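Local coordinates for alcohol dehydrogenase (Thermus thermophilus, PDB 2EIH) that catalyses the NAD-dependent oxidation of alcohols and also binds zinc in a lobe built around four cysteines, at the interface of chains A and B and the interface of chains A and C. Residues are numbered along the deposited sequence; one frame, centred on the assembly and turned at random. Chains: chain A/B/C, Alcohol dehydrogenase.

Contact 1: the interface of chains A and B. Residues chain A 95-97, 100-101; chain B 102, 293-295, 298.
The structural zinc lobe of chain A, the four-cysteine loop typical of medium-chain alcohol dehydrogenases, presents A:Leu100 and A:Glu97 to B:Phe298 and B:Ser295. Both chain A residues sit on helix 97-100, which follows zinc ligand A:Cys96 and itself carries A:Cys99; the chain B residues come from the 3-10 helix 294-296 and the start of helix 297-306. A:Leu100 runs at about a right angle to B:Phe298, its CD2 methyl coming in at the ring edge, in plane, 3.5 Å from CE1. With A:Leu100 CG beside its own backbone N (chi1 -83°), the branch fills the corner between that ring and B:Lys294, whose side chain it passes at a slant, CB 4.0 Å from A:Leu100 CG. CB of A:Leu100 presses on CB of B:Ser295 at 3.4 Å, closer than two carbons usually pack.

A:Glu97 runs antiparallel alongside B:Phe298, its carboxylate only slightly tilted from the ring plane. Its CA is 3.6 Å from the ring atom CD1, and the extended chain, CG anti to the backbone N (chi1 -165°), carries OE1 alongside CB of the phenylalanine. The carbonyl O of A:Arg95 sits obliquely above the ring rim, 3.4 Å from CZ of B:Phe298.

The hydroxyl OG of B:Ser293 makes a weak hydrogen bond, 3.2 Å, to the carbonyl O of A:Leu100. Within chain B, B:Ser293 OG accepts from the backbone N of B:Ser295 (3.0 Å, 154° at H) and is hydrogen-bonded to B:Ser295 OG at 2.7 Å; its proton may also bond weakly to the carbonyl O of B:Gly102. Zinc should keep helix 97-100 in shape, and the lobe would thus offer a largely apolar surface to chain B, if this pairing is the biological one.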
loop_
_atom_site.group_PDB
_atom_site.type_symbol
_atom_site.label_atom_id
_atom_site.label_comp_id
_atom_site.label_asym_id
_atom_site.label_seq_id
_atom_site.Cartn_x
_atom_site.Cartn_y
_atom_site.Cartn_z
ATOM N N ARG A 95 18.421 -4.272 -16.538
ATOM C CA ARG A 95 18.329 -3.086 -17.383
ATOM C C ARG A 95 16.906 -2.765 -17.840
ATOM O O ARG A 95 16.637 -1.657 -18.308
ATOM C CB ARG A 95 19.236 -3.239 -18.603
ATOM C CG ARG A 95 20.678 -3.533 -18.250
ATOM C CD ARG A 95 21.609 -3.067 -19.349
ATOM N NE ARG A 95 21.225 -3.604 -20.647
ATOM C CZ ARG A 95 21.240 -4.896 -20.957
ATOM N NH1 ARG A 95 21.626 -5.792 -20.059
ATOM N NH2 ARG A 95 20.862 -5.299 -22.164
ATOM N N CYS A 96 15.995 -3.727 -17.705
ATOM C CA CYS A 96 14.606 -3.512 -18.111
ATOM C C CYS A 96 13.816 -2.851 -16.986
ATOM O O CYS A 96 14.288 -2.763 -15.851
ATOM C CB CYS A 96 13.939 -4.839 -18.494
ATOM S SG CYS A 96 13.425 -5.850 -17.103
ATOM N N GLU A 97 12.614 -2.390 -17.310
ATOM C CA GLU A 97 11.748 -1.731 -16.339
ATOM C C GLU A 97 11.562 -2.606 -15.089
ATOM O O GLU A 97 11.785 -2.151 -13.969
ATOM C CB GLU A 97 10.386 -1.417 -16.982
ATOM C CG GLU A 97 9.518 -0.419 -16.215
ATOM C CD GLU A 97 8.178 -0.159 -16.899
ATOM O OE1 GLU A 97 8.148 -0.090 -18.146
ATOM O OE2 GLU A 97 7.163 -0.008 -16.188
ATOM N N LEU A 100 14.800 -2.613 -12.973
ATOM C CA LEU A 100 15.097 -1.351 -12.299
ATOM C C LEU A 100 14.109 -1.053 -11.172
ATOM O O LEU A 100 14.381 -0.215 -10.317
ATOM C CB LEU A 100 15.118 -0.180 -13.291
ATOM C CG LEU A 100 16.410 0.078 -14.087
ATOM C CD1 LEU A 100 17.627 -0.417 -13.303
ATOM C CD2 LEU A 100 16.344 -0.608 -15.426
ATOM N N ALA A 101 12.974 -1.753 -11.170
ATOM C CA ALA A 101 11.950 -1.574 -10.141
ATOM C C ALA A 101 12.144 -2.570 -8.996
ATOM O O ALA A 101 11.391 -2.560 -8.018
ATOM C CB ALA A 101 10.557 -1.744 -10.753
ATOM N N GLY B 102 14.899 -1.661 -6.351
ATOM C CA GLY B 102 14.355 -0.691 -7.280
ATOM C C GLY B 102 14.414 0.715 -6.727
ATOM O O GLY B 102 13.839 1.643 -7.292
ATOM N N SER B 293 13.266 6.145 -8.877
ATOM C CA SER B 293 13.817 4.893 -9.372
ATOM C C SER B 293 14.063 5.011 -10.871
ATOM O O SER B 293 13.223 5.524 -11.602
ATOM C CB SER B 293 12.839 3.748 -9.115
ATOM O OG SER B 293 13.139 2.664 -9.969
ATOM N N LYS B 294 15.214 4.535 -11.323
ATOM C CA LYS B 294 15.539 4.574 -12.740
ATOM C C LYS B 294 14.480 3.867 -13.566
ATOM O O LYS B 294 14.383 4.088 -14.768
ATOM C CB LYS B 294 16.885 3.898 -13.010
ATOM C CG LYS B 294 18.099 4.740 -12.706
ATOM C CD LYS B 294 19.343 4.095 -13.297
ATOM C CE LYS B 294 19.923 3.037 -12.365
ATOM N NZ LYS B 294 20.547 3.679 -11.163
ATOM N N SER B 295 13.704 2.997 -12.933
ATOM C CA SER B 295 12.677 2.256 -13.651
ATOM C C SER B 295 11.558 3.168 -14.116
ATOM O O SER B 295 10.821 2.833 -15.042
ATOM C CB SER B 295 12.073 1.174 -12.764
ATOM O OG SER B 295 11.276 1.754 -11.743
ATOM N N PHE B 298 11.268 4.579 -18.117
ATOM C CA PHE B 298 10.674 3.808 -19.197
ATOM C C PHE B 298 9.194 4.126 -19.418
ATOM O O PHE B 298 8.769 4.404 -20.546
ATOM C CB PHE B 298 10.888 2.310 -18.948
ATOM C CG PHE B 298 12.340 1.904 -18.953
ATOM C CD1 PHE B 298 12.919 1.318 -17.829
ATOM C CD2 PHE B 298 13.144 2.148 -20.071
ATOM C CE1 PHE B 298 14.274 0.985 -17.821
ATOM C CE2 PHE B 298 14.502 1.818 -20.070
ATOM C CZ PHE B 298 15.068 1.236 -18.939
#

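Contact 2: the interface of chains A and C. Residues chain A 270-274; chain C 272-276.
Beside the ring of C:Phe276 runs the side chain of A:Glu271, along the rim formed by CD2 and CE2 rather than stacked over either face. Its CB lies to one side of the ring plane, 3.3 Å from CD2, and its carboxylate to the other, with carbon CD 3.6 Å from that same CD2. Carboxylate and ring planes are turned 64° apart, so the two flat groups do not lie parallel. The loops involved follow strand 259-263 in the cofactor-binding half of this zinc-type, medium-chain dehydrogenase, and they meet their copies near a two-fold axis.

What brings the acid here is its bent chain: CG stands between the backbone N and the carbonyl carbon (chi1 41°), with a further bend at chi2. The carboxylate oxygen OE1 then accepts a hydrogen bond from the backbone N of C:Phe276, 3.2 Å long and 148° at H, the N-H arriving nearly along the C-O axis. The same OE1 is 2.8 Å from the carbonyl O of C:Leu274. Two acceptors would clash there unless the acid carries a proton, which the model does not show, so this pair is doubtful. On its other flank A:Glu271 passes obliquely across C:Thr273, CG to CB 3.3 Å. An alanine in place of A:Glu271 would probably leave the N-H of C:Phe276 without its acceptor and open a gap between that ring and C:Thr273.

Closer to the axis the contact becomes reciprocal. A:Leu274 and C:Leu274 cross at a slant, their CD2 methyls side by side at 3.8 Å, each against the other's CB. The CG2 methyl of A:Thr273 touches the carbonyl O of C:Gly272 at 3.4 Å, while C:Thr273 does the same to A:Gly272.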
loop_
_atom_site.group_PDB
_atom_site.type_symbol
_atom_site.label_atom_id
_atom_site.label_comp_id
_atom_site.label_asym_id
_atom_site.label_seq_id
_atom_site.Cartn_x
_atom_site.Cartn_y
_atom_site.Cartn_z
ATOM N N TYR A 270 -4.233 -33.913 -10.807
ATOM C CA TYR A 270 -5.506 -33.418 -11.309
ATOM C C TYR A 270 -5.853 -32.074 -10.685
ATOM O O TYR A 270 -5.283 -31.680 -9.666
ATOM C CB TYR A 270 -6.627 -34.415 -10.998
ATOM C CG TYR A 270 -7.079 -34.413 -9.549
ATOM C CD1 TYR A 270 -6.191 -34.720 -8.516
ATOM C CD2 TYR A 270 -8.396 -34.091 -9.211
ATOM C CE1 TYR A 270 -6.604 -34.706 -7.181
ATOM C CE2 TYR A 270 -8.818 -34.072 -7.881
ATOM C CZ TYR A 270 -7.919 -34.379 -6.874
ATOM O OH TYR A 270 -8.336 -34.354 -5.565
ATOM N N GLU A 271 -6.794 -31.375 -11.307
ATOM C CA GLU A 271 -7.242 -30.083 -10.816
ATOM C C GLU A 271 -8.719 -30.182 -10.464
ATOM O O GLU A 271 -9.398 -29.174 -10.285
ATOM C CB GLU A 271 -6.994 -29.006 -11.874
ATOM C CG GLU A 271 -7.305 -29.440 -13.293
ATOM C CD GLU A 271 -6.288 -28.910 -14.288
ATOM O OE1 GLU A 271 -6.057 -27.683 -14.313
ATOM O OE2 GLU A 271 -5.722 -29.721 -15.050
ATOM N N GLY A 272 -9.196 -31.420 -10.359
ATOM C CA GLY A 272 -10.584 -31.682 -10.017
ATOM C C GLY A 272 -11.582 -30.781 -10.714
ATOM O O GLY A 272 -11.948 -31.010 -11.867
ATOM N N THR A 273 -12.027 -29.754 -9.998
ATOM C CA THR A 273 -12.982 -28.789 -10.524
ATOM C C THR A 273 -12.828 -27.444 -9.818
ATOM O O THR A 273 -13.223 -26.407 -10.354
ATOM C CB THR A 273 -14.440 -29.290 -10.357
ATOM O OG1 THR A 273 -14.604 -29.863 -9.054
ATOM C CG2 THR A 273 -14.780 -30.326 -11.418
ATOM N N LEU A 274 -12.242 -27.465 -8.623
ATOM C CA LEU A 274 -12.035 -26.247 -7.840
ATOM C C LEU A 274 -13.350 -25.506 -7.609
ATOM O O LEU A 274 -13.765 -24.686 -8.428
ATOM C CB LEU A 274 -11.036 -25.327 -8.551
ATOM C CG LEU A 274 -9.542 -25.573 -8.294
ATOM C CD1 LEU A 274 -9.192 -27.035 -8.497
ATOM C CD2 LEU A 274 -8.720 -24.687 -9.222
ATOM N N GLY C 272 -15.251 -26.859 -15.003
ATOM C CA GLY C 272 -14.290 -27.615 -15.788
ATOM C C GLY C 272 -13.182 -28.254 -14.978
ATOM O O GLY C 272 -13.360 -29.321 -14.388
ATOM N N THR C 273 -12.029 -27.594 -14.960
ATOM C CA THR C 273 -10.868 -28.067 -14.219
ATOM C C THR C 273 -9.967 -26.898 -13.831
ATOM O O THR C 273 -9.180 -27.000 -12.889
ATOM C CB THR C 273 -10.049 -29.090 -15.049
ATOM O OG1 THR C 273 -9.931 -28.626 -16.400
ATOM C CG2 THR C 273 -10.717 -30.457 -15.035
ATOM N N LEU C 274 -10.096 -25.785 -14.551
ATOM C CA LEU C 274 -9.291 -24.593 -14.285
ATOM C C LEU C 274 -7.798 -24.909 -14.332
ATOM O O LEU C 274 -7.206 -25.305 -13.328
ATOM C CB LEU C 274 -9.658 -24.005 -12.919
ATOM C CG LEU C 274 -10.849 -23.037 -12.861
ATOM C CD1 LEU C 274 -12.062 -23.632 -13.553
ATOM C CD2 LEU C 274 -11.163 -22.712 -11.406
ATOM N N PRO C 275 -7.169 -24.724 -15.504
ATOM C CA PRO C 275 -5.741 -24.993 -15.693
ATOM C C PRO C 275 -4.812 -24.270 -14.721
ATOM O O PRO C 275 -4.323 -23.173 -15.000
ATOM C CB PRO C 275 -5.502 -24.583 -17.145
ATOM C CG PRO C 275 -6.498 -23.491 -17.349
ATOM C CD PRO C 275 -7.733 -24.066 -16.695
ATOM N N PHE C 276 -4.573 -24.906 -13.577
ATOM C CA PHE C 276 -3.693 -24.360 -12.551
ATOM C C PHE C 276 -2.272 -24.397 -13.089
ATOM O O PHE C 276 -2.058 -24.715 -14.258
ATOM C CB PHE C 276 -3.792 -25.199 -11.269
ATOM C CG PHE C 276 -3.192 -26.582 -11.384
ATOM C CD1 PHE C 276 -1.866 -26.816 -11.020
ATOM C CD2 PHE C 276 -3.955 -27.651 -11.843
ATOM C CE1 PHE C 276 -1.314 -28.094 -11.107
ATOM C CE2 PHE C 276 -3.414 -28.932 -11.933
ATOM C CZ PHE C 276 -2.090 -29.152 -11.564
#

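Chain A takes part in both, yet contact 1 and contact 2 share no residue, and the centres of their C-alpha atoms are about 37 Å apart. Contact 1 joins A to B through the zinc lobe and the segment around helix 297-306; contact 2 joins A to C through the loop between strand 259-263 and helix 278-281. Each interface is two-fold symmetric, so every patch has a twin with the chains exchanged. Two separate kinds of pairing can thus build the four-copy deposited assembly, although the structure alone does not show that this tetramer forms in solution.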